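Local coordinates for benzoate transport porin BenP (Acinetobacter baumannii AB307-0294, PDB 5DL8), which forms an outer-membrane beta-barrel that probably acts as a porin, letting small solutes diffuse into the cell, at residues T22-K27 with L56-K61; D224-H229 with F260-E265. One frame throughout, in Å; residues are numbered along the deposited sequence.

Overall arrangement
Both contacts belong to the transmembrane barrel, but on opposite sides of the chain's centre, their own centres about 38 Å apart and their nearest atoms about 24 Å apart. Contact 1 is a surface contact between the paired strands 25-39 and 47-65 of a hairpin, close to the C-terminus. It is backbone-driven: hydrogen bonds zip the strands together, with polar and aromatic side chains across them. Contact 2 is buried and joins the residues that lead into strands 226-238 and 263-275, which are not partners, since each pairs with 243-255 between them. There is no hydrogen bond across it; a few apolar side chains meet instead, where a turn and a loop run into the barrel wall.

Contact 1: T22-K27 with L56-K61; sequences TEDEWK and LFYKSK
The open end of the antiparallel beta hairpin formed by strands 25-39 and 47-65 is held here by four backbone hydrogen bonds. Glu25 and Lys59 form one hydrogen-bonded pair; the bond from Lys59 N to Glu25 O, 2.8 Å, lies nearly along the C=O axis. Lys27 and Phe57 form the next. Between them Trp26 and Tyr58 make a non-hydrogen-bonded pair, and their rings meet edge-to-face, tilted at 51°: Tyr58 CD1 sits over the centre of the six-membered ring of Trp26 and comes within 3.5 Å of Trp26 CE2. Tyr58 reaches there with CG anti to its backbone N (chi1 171°), while Leu56 CD1 closes on the indole edge, 4.1 Å from Trp26 CE3. Trp26 is also where the barrel closes on itself, pairing through its backbone and stacking its ring with the C-terminal Phe407. Past the last bridged pair, Glu25 with Lys59, Asp24 takes over. Its OD1 accepts Lys61 N at 3.0 Å through the anti lone pair, in an almost straight bond (168°), and OD2 lies in the plane of the Tyr58 ring at its edge, receiving a weak hydrogen bond from Tyr58 OH at 3.3 Å. On the other face Glu25 and Lys59 run side by side, but Glu25 OE1 and Lys59 NZ stay 4.2 Å apart, too far for a salt bridge.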
loop_
_atom_site.group_PDB
_atom_site.type_symbol
_atom_site.label_atom_id
_atom_site.label_comp_id
_atom_site.label_asym_id
_atom_site.label_seq_id
_atom_site.Cartn_x
_atom_site.Cartn_y
_atom_site.Cartn_z
ATOM N N THR A 22 -11.213 -11.697 20.879
ATOM C CA THR A 22 -12.273 -12.408 21.659
ATOM C C THR A 22 -13.613 -12.567 20.899
ATOM O O THR A 22 -14.359 -13.529 21.152
ATOM C CB THR A 22 -12.569 -11.744 23.053
ATOM O OG1 THR A 22 -12.797 -10.348 22.876
ATOM C CG2 THR A 22 -11.439 -11.957 24.069
ATOM N N GLU A 23 -13.912 -11.631 19.986
ATOM C CA GLU A 23 -15.196 -11.574 19.241
ATOM C C GLU A 23 -14.999 -11.697 17.693
ATOM O O GLU A 23 -14.063 -11.108 17.131
ATOM C CB GLU A 23 -15.910 -10.223 19.581
ATOM C CG GLU A 23 -16.545 -10.044 20.986
ATOM C CD GLU A 23 -17.665 -11.090 21.270
ATOM O OE1 GLU A 23 -18.495 -11.394 20.367
ATOM O OE2 GLU A 23 -17.706 -11.641 22.385
ATOM N N ASP A 24 -15.900 -12.403 17.001
ATOM C CA ASP A 24 -15.933 -12.340 15.504
ATOM C C ASP A 24 -16.072 -10.869 15.056
ATOM O O ASP A 24 -16.703 -10.046 15.779
ATOM C CB ASP A 24 -17.097 -13.105 14.883
ATOM C CG ASP A 24 -17.005 -14.640 15.032
ATOM O OD1 ASP A 24 -16.089 -15.218 15.588
ATOM O OD2 ASP A 24 -17.911 -15.297 14.521
ATOM N N GLU A 25 -15.435 -10.551 13.918
ATOM C CA GLU A 25 -15.447 -9.223 13.283
ATOM C C GLU A 25 -15.846 -9.488 11.828
ATOM O O GLU A 25 -15.235 -10.312 11.145
ATOM C CB GLU A 25 -14.065 -8.499 13.321
ATOM C CG GLU A 25 -13.605 -8.007 14.725
ATOM C CD GLU A 25 -12.078 -7.804 14.913
ATOM O OE1 GLU A 25 -11.295 -7.613 13.966
ATOM O OE2 GLU A 25 -11.621 -7.837 16.064
ATOM N N TRP A 26 -16.945 -8.843 11.408
ATOM C CA TRP A 26 -17.378 -8.782 10.016
ATOM C C TRP A 26 -17.219 -7.349 9.453
ATOM O O TRP A 26 -17.381 -6.361 10.205
ATOM C CB TRP A 26 -18.819 -9.159 9.938
ATOM C CG TRP A 26 -19.216 -10.501 10.386
ATOM C CD1 TRP A 26 -19.474 -10.884 11.667
ATOM C CD2 TRP A 26 -19.530 -11.601 9.564
ATOM N NE1 TRP A 26 -19.864 -12.147 11.685
ATOM C CE2 TRP A 26 -19.917 -12.632 10.410
ATOM C CE3 TRP A 26 -19.459 -11.835 8.164
ATOM C CZ2 TRP A 26 -20.297 -13.911 9.935
ATOM C CZ3 TRP A 26 -19.824 -13.116 7.659
ATOM C CH2 TRP A 26 -20.249 -14.142 8.555
ATOM N N LYS A 27 -16.926 -7.208 8.150
ATOM C CA LYS A 27 -16.915 -5.864 7.538
ATOM C C LYS A 27 -17.613 -5.983 6.226
ATOM O O LYS A 27 -17.198 -6.798 5.429
ATOM C CB LYS A 27 -15.484 -5.382 7.343
ATOM C CG LYS A 27 -15.355 -3.880 7.132
ATOM C CD LYS A 27 -13.946 -3.222 7.132
ATOM C CE LYS A 27 -12.835 -4.099 6.552
ATOM N NZ LYS A 27 -11.508 -3.356 6.614
ATOM N N LEU A 56 -17.385 -8.397 1.389
ATOM C CA LEU A 56 -17.575 -8.882 2.738
ATOM C C LEU A 56 -16.297 -9.590 3.282
ATOM O O LEU A 56 -15.633 -10.339 2.539
ATOM C CB LEU A 56 -18.762 -9.853 2.725
ATOM C CG LEU A 56 -19.223 -10.381 4.094
ATOM C CD1 LEU A 56 -19.639 -9.215 4.956
ATOM C CD2 LEU A 56 -20.315 -11.401 3.903
ATOM N N PHE A 57 -15.938 -9.250 4.509
ATOM C CA PHE A 57 -14.710 -9.731 5.195
ATOM C C PHE A 57 -15.100 -10.283 6.589
ATOM O O PHE A 57 -15.849 -9.668 7.365
ATOM C CB PHE A 57 -13.636 -8.624 5.398
ATOM C CG PHE A 57 -13.264 -7.924 4.129
ATOM C CD1 PHE A 57 -13.995 -6.807 3.703
ATOM C CD2 PHE A 57 -12.257 -8.415 3.314
ATOM C CE1 PHE A 57 -13.696 -6.176 2.506
ATOM C CE2 PHE A 57 -11.924 -7.771 2.128
ATOM C CZ PHE A 57 -12.669 -6.688 1.696
ATOM N N TYR A 58 -14.601 -11.465 6.867
ATOM C CA TYR A 58 -14.897 -12.169 8.064
ATOM C C TYR A 58 -13.594 -12.581 8.742
ATOM O O TYR A 58 -12.661 -13.122 8.069
ATOM C CB TYR A 58 -15.723 -13.380 7.744
ATOM C CG TYR A 58 -15.891 -14.300 8.948
ATOM C CD1 TYR A 58 -16.755 -13.961 10.024
ATOM C CD2 TYR A 58 -15.181 -15.526 9.022
ATOM C CE1 TYR A 58 -16.889 -14.830 11.107
ATOM C CE2 TYR A 58 -15.348 -16.378 10.071
ATOM C CZ TYR A 58 -16.187 -16.026 11.090
ATOM O OH TYR A 58 -16.258 -16.879 12.102
ATOM N N LYS A 59 -13.544 -12.313 10.052
ATOM C CA LYS A 59 -12.471 -12.778 10.901
ATOM C C LYS A 59 -12.939 -13.345 12.162
ATOM O O LYS A 59 -13.343 -12.587 13.061
ATOM C CB LYS A 59 -11.637 -11.626 11.358
ATOM C CG LYS A 59 -10.998 -10.851 10.258
ATOM C CD LYS A 59 -10.162 -9.729 10.838
ATOM C CE LYS A 59 -9.148 -10.326 11.786
ATOM N NZ LYS A 59 -8.049 -9.343 11.913
ATOM N N SER A 60 -12.792 -14.641 12.308
ATOM C CA SER A 60 -13.208 -15.268 13.546
ATOM C C SER A 60 -12.438 -14.827 14.800
ATOM O O SER A 60 -11.263 -14.479 14.773
ATOM C CB SER A 60 -13.201 -16.801 13.459
ATOM O OG SER A 60 -11.901 -17.328 13.611
ATOM N N LYS A 61 -13.144 -14.879 15.920
ATOM C CA LYS A 61 -12.449 -14.941 17.198
ATOM C C LYS A 61 -11.526 -16.180 17.200
ATOM O O LYS A 61 -11.728 -17.167 16.462
ATOM C CB LYS A 61 -13.439 -15.005 18.388
ATOM C CG LYS A 61 -14.241 -16.308 18.543
ATOM C CD LYS A 61 -15.239 -16.234 19.730
ATOM C CE LYS A 61 -16.493 -17.108 19.556
ATOM N NZ LYS A 61 -17.546 -16.896 20.590
#

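Contact 2: D224-H229 with F260-E265; sequences DLYNKH and FDIDAE
Residues leading into two strands that are not neighbours meet here: 226-238 and 263-275 both pair with strand 243-255, which runs between them, yet side chains from the two segments touch across it, Tyr226 being the first residue of its strand. No hydrogen bond joins the two segments, and only 183 Å² is buried between them. The contact is made by two apolar meetings. In the first, the delta methyl of Ile262 comes up against the ring of Tyr226 obliquely, with Ile262 CD1 3.4 Å from Tyr226 CD2. In Tyr226 CG is set between the backbone N and the carbonyl carbon (chi1 62°), and the same methyl also lies 3.9 Å from Tyr226 CB, so it lies against the CD2 side of the ring, near the ring's attachment to CB. In the second, Leu225 and Phe260 run alongside each other in the same direction, and Leu225 CD2 reaches Phe260 CE2 at 3.7 Å. Asp224 O approaches the edge of the same ring, near its plane, but 4.2 Å from Phe260 CE2 it is a loose neighbour; its hydrogen bond is with the amine of Lys195. Leu225 and Tyr226 form a classic beta bulge, both set against the last residue of strand 213-222. This is the end of the barrel wall opposite the chain termini, the extracellular end in porins of this kind. Phe188, from the short hairpin of strands 187-190 and 193-196, touches Leu225, Tyr226 and Ile262 alike, and so extends the apolar patch. With no polar group bonded across, the contact itself is van der Waals packing only; the backbones are fixed by hydrogen bonds to the chain between them, Leu225 to Asp256 and Ile262 to Asp255.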
loop_
_atom_site.group_PDB
_atom_site.type_symbol
_atom_site.label_atom_id
_atom_site.label_comp_id
_atom_site.label_asym_id
_atom_site.label_seq_id
_atom_site.Cartn_x
_atom_site.Cartn_y
_atom_site.Cartn_z
ATOM N N ASP A 224 14.891 -15.339 -6.892
ATOM C CA ASP A 224 15.294 -15.216 -8.364
ATOM C C ASP A 224 15.079 -13.816 -8.921
ATOM O O ASP A 224 15.322 -13.555 -10.086
ATOM C CB ASP A 224 14.509 -16.179 -9.316
ATOM C CG ASP A 224 14.138 -17.567 -8.665
ATOM O OD1 ASP A 224 15.156 -18.251 -8.459
ATOM O OD2 ASP A 224 12.852 -17.922 -8.390
ATOM N N LEU A 225 14.541 -12.898 -8.100
ATOM C CA LEU A 225 14.403 -11.485 -8.504
ATOM C C LEU A 225 15.430 -10.576 -7.727
ATOM O O LEU A 225 16.429 -10.126 -8.300
ATOM C CB LEU A 225 12.922 -11.033 -8.376
ATOM C CG LEU A 225 11.867 -12.007 -8.953
ATOM C CD1 LEU A 225 10.431 -11.462 -8.847
ATOM C CD2 LEU A 225 12.185 -12.204 -10.415
ATOM N N TYR A 226 15.217 -10.343 -6.438
ATOM C CA TYR A 226 16.053 -9.426 -5.650
ATOM C C TYR A 226 15.802 -9.613 -4.138
ATOM O O TYR A 226 14.775 -10.170 -3.671
ATOM C CB TYR A 226 15.892 -7.965 -6.119
ATOM C CG TYR A 226 14.467 -7.349 -5.973
ATOM C CD1 TYR A 226 14.062 -6.723 -4.792
ATOM C CD2 TYR A 226 13.573 -7.310 -7.063
ATOM C CE1 TYR A 226 12.744 -6.176 -4.653
ATOM C CE2 TYR A 226 12.321 -6.771 -6.971
ATOM C CZ TYR A 226 11.887 -6.231 -5.784
ATOM O OH TYR A 226 10.637 -5.658 -5.720
ATOM N N ASN A 227 16.784 -9.176 -3.407
ATOM C CA ASN A 227 16.775 -9.161 -1.930
ATOM C C ASN A 227 16.710 -7.770 -1.404
ATOM O O ASN A 227 17.339 -6.870 -1.913
ATOM C CB ASN A 227 18.026 -9.896 -1.451
ATOM C CG ASN A 227 17.992 -11.371 -1.873
ATOM O OD1 ASN A 227 16.923 -11.998 -1.907
ATOM N ND2 ASN A 227 19.130 -11.896 -2.289
ATOM N N LYS A 228 15.883 -7.548 -0.428
ATOM C CA LYS A 228 15.623 -6.184 0.044
ATOM C C LYS A 228 15.791 -6.073 1.551
ATOM O O LYS A 228 15.272 -6.882 2.312
ATOM C CB LYS A 228 14.255 -5.785 -0.389
ATOM C CG LYS A 228 13.706 -4.448 0.103
ATOM C CD LYS A 228 12.215 -4.528 -0.196
ATOM C CE LYS A 228 11.362 -3.250 -0.023
ATOM N NZ LYS A 228 11.497 -2.199 -1.088
ATOM N N HIS A 229 16.562 -5.071 1.953
ATOM C CA HIS A 229 16.685 -4.643 3.399
ATOM C C HIS A 229 16.002 -3.260 3.597
ATOM O O HIS A 229 16.153 -2.335 2.774
ATOM C CB HIS A 229 18.158 -4.536 3.879
ATOM C CG HIS A 229 18.917 -5.805 3.810
ATOM N ND1 HIS A 229 19.246 -6.548 4.938
ATOM C CD2 HIS A 229 19.478 -6.451 2.761
ATOM C CE1 HIS A 229 19.908 -7.632 4.569
ATOM N NE2 HIS A 229 20.078 -7.594 3.263
ATOM N N PHE A 260 18.826 -9.414 -13.288
ATOM C CA PHE A 260 18.483 -7.992 -13.448
ATOM C C PHE A 260 19.533 -6.906 -13.194
ATOM O O PHE A 260 19.389 -5.733 -13.604
ATOM C CB PHE A 260 17.162 -7.646 -12.699
ATOM C CG PHE A 260 15.993 -8.492 -13.114
ATOM C CD1 PHE A 260 15.324 -8.265 -14.355
ATOM C CD2 PHE A 260 15.576 -9.549 -12.318
ATOM C CE1 PHE A 260 14.227 -9.047 -14.751
ATOM C CE2 PHE A 260 14.505 -10.372 -12.718
ATOM C CZ PHE A 260 13.816 -10.118 -13.935
ATOM N N ASP A 261 20.614 -7.141 -12.542
ATOM C CA ASP A 261 21.319 -5.865 -12.191
ATOM C C ASP A 261 20.313 -4.787 -11.503
ATOM O O ASP A 261 19.889 -3.706 -12.063
ATOM C CB ASP A 261 22.112 -5.310 -13.433
ATOM C CG ASP A 261 23.286 -6.289 -13.904
ATOM O OD1 ASP A 261 23.474 -7.402 -13.371
ATOM O OD2 ASP A 261 24.074 -5.916 -14.774
ATOM N N ILE A 262 19.792 -5.228 -10.382
ATOM C CA ILE A 262 19.165 -4.357 -9.404
ATOM C C ILE A 262 20.323 -3.935 -8.447
ATOM O O ILE A 262 21.080 -4.769 -7.965
ATOM C CB ILE A 262 17.984 -5.063 -8.803
ATOM C CG1 ILE A 262 16.823 -5.215 -9.874
ATOM C CG2 ILE A 262 17.546 -4.360 -7.570
ATOM C CD1 ILE A 262 15.633 -6.156 -9.520
ATOM N N ASP A 263 20.571 -2.623 -8.365
ATOM C CA ASP A 263 21.575 -2.012 -7.513
ATOM C C ASP A 263 21.029 -0.618 -7.053
ATOM O O ASP A 263 21.305 0.441 -7.688
ATOM C CB ASP A 263 22.793 -1.790 -8.313
ATOM C CG ASP A 263 23.895 -1.130 -7.483
ATOM O OD1 ASP A 263 24.119 -1.595 -6.364
ATOM O OD2 ASP A 263 24.523 -0.193 -7.977
ATOM N N ALA A 264 20.263 -0.596 -5.987
ATOM C CA ALA A 264 19.741 0.681 -5.509
ATOM C C ALA A 264 19.559 0.828 -4.018
ATOM O O ALA A 264 19.074 -0.090 -3.326
ATOM C CB ALA A 264 18.374 0.973 -6.201
ATOM N N GLU A 265 19.849 2.027 -3.566
ATOM C CA GLU A 265 19.526 2.441 -2.152
ATOM C C GLU A 265 18.487 3.578 -2.224
ATOM O O GLU A 265 18.573 4.456 -3.154
ATOM C CB GLU A 265 20.721 3.009 -1.409
ATOM C CG GLU A 265 21.795 2.003 -1.188
ATOM C CD GLU A 265 23.008 2.658 -0.483
ATOM O OE1 GLU A 265 23.715 3.454 -1.177
ATOM O OE2 GLU A 265 23.164 2.461 0.770
#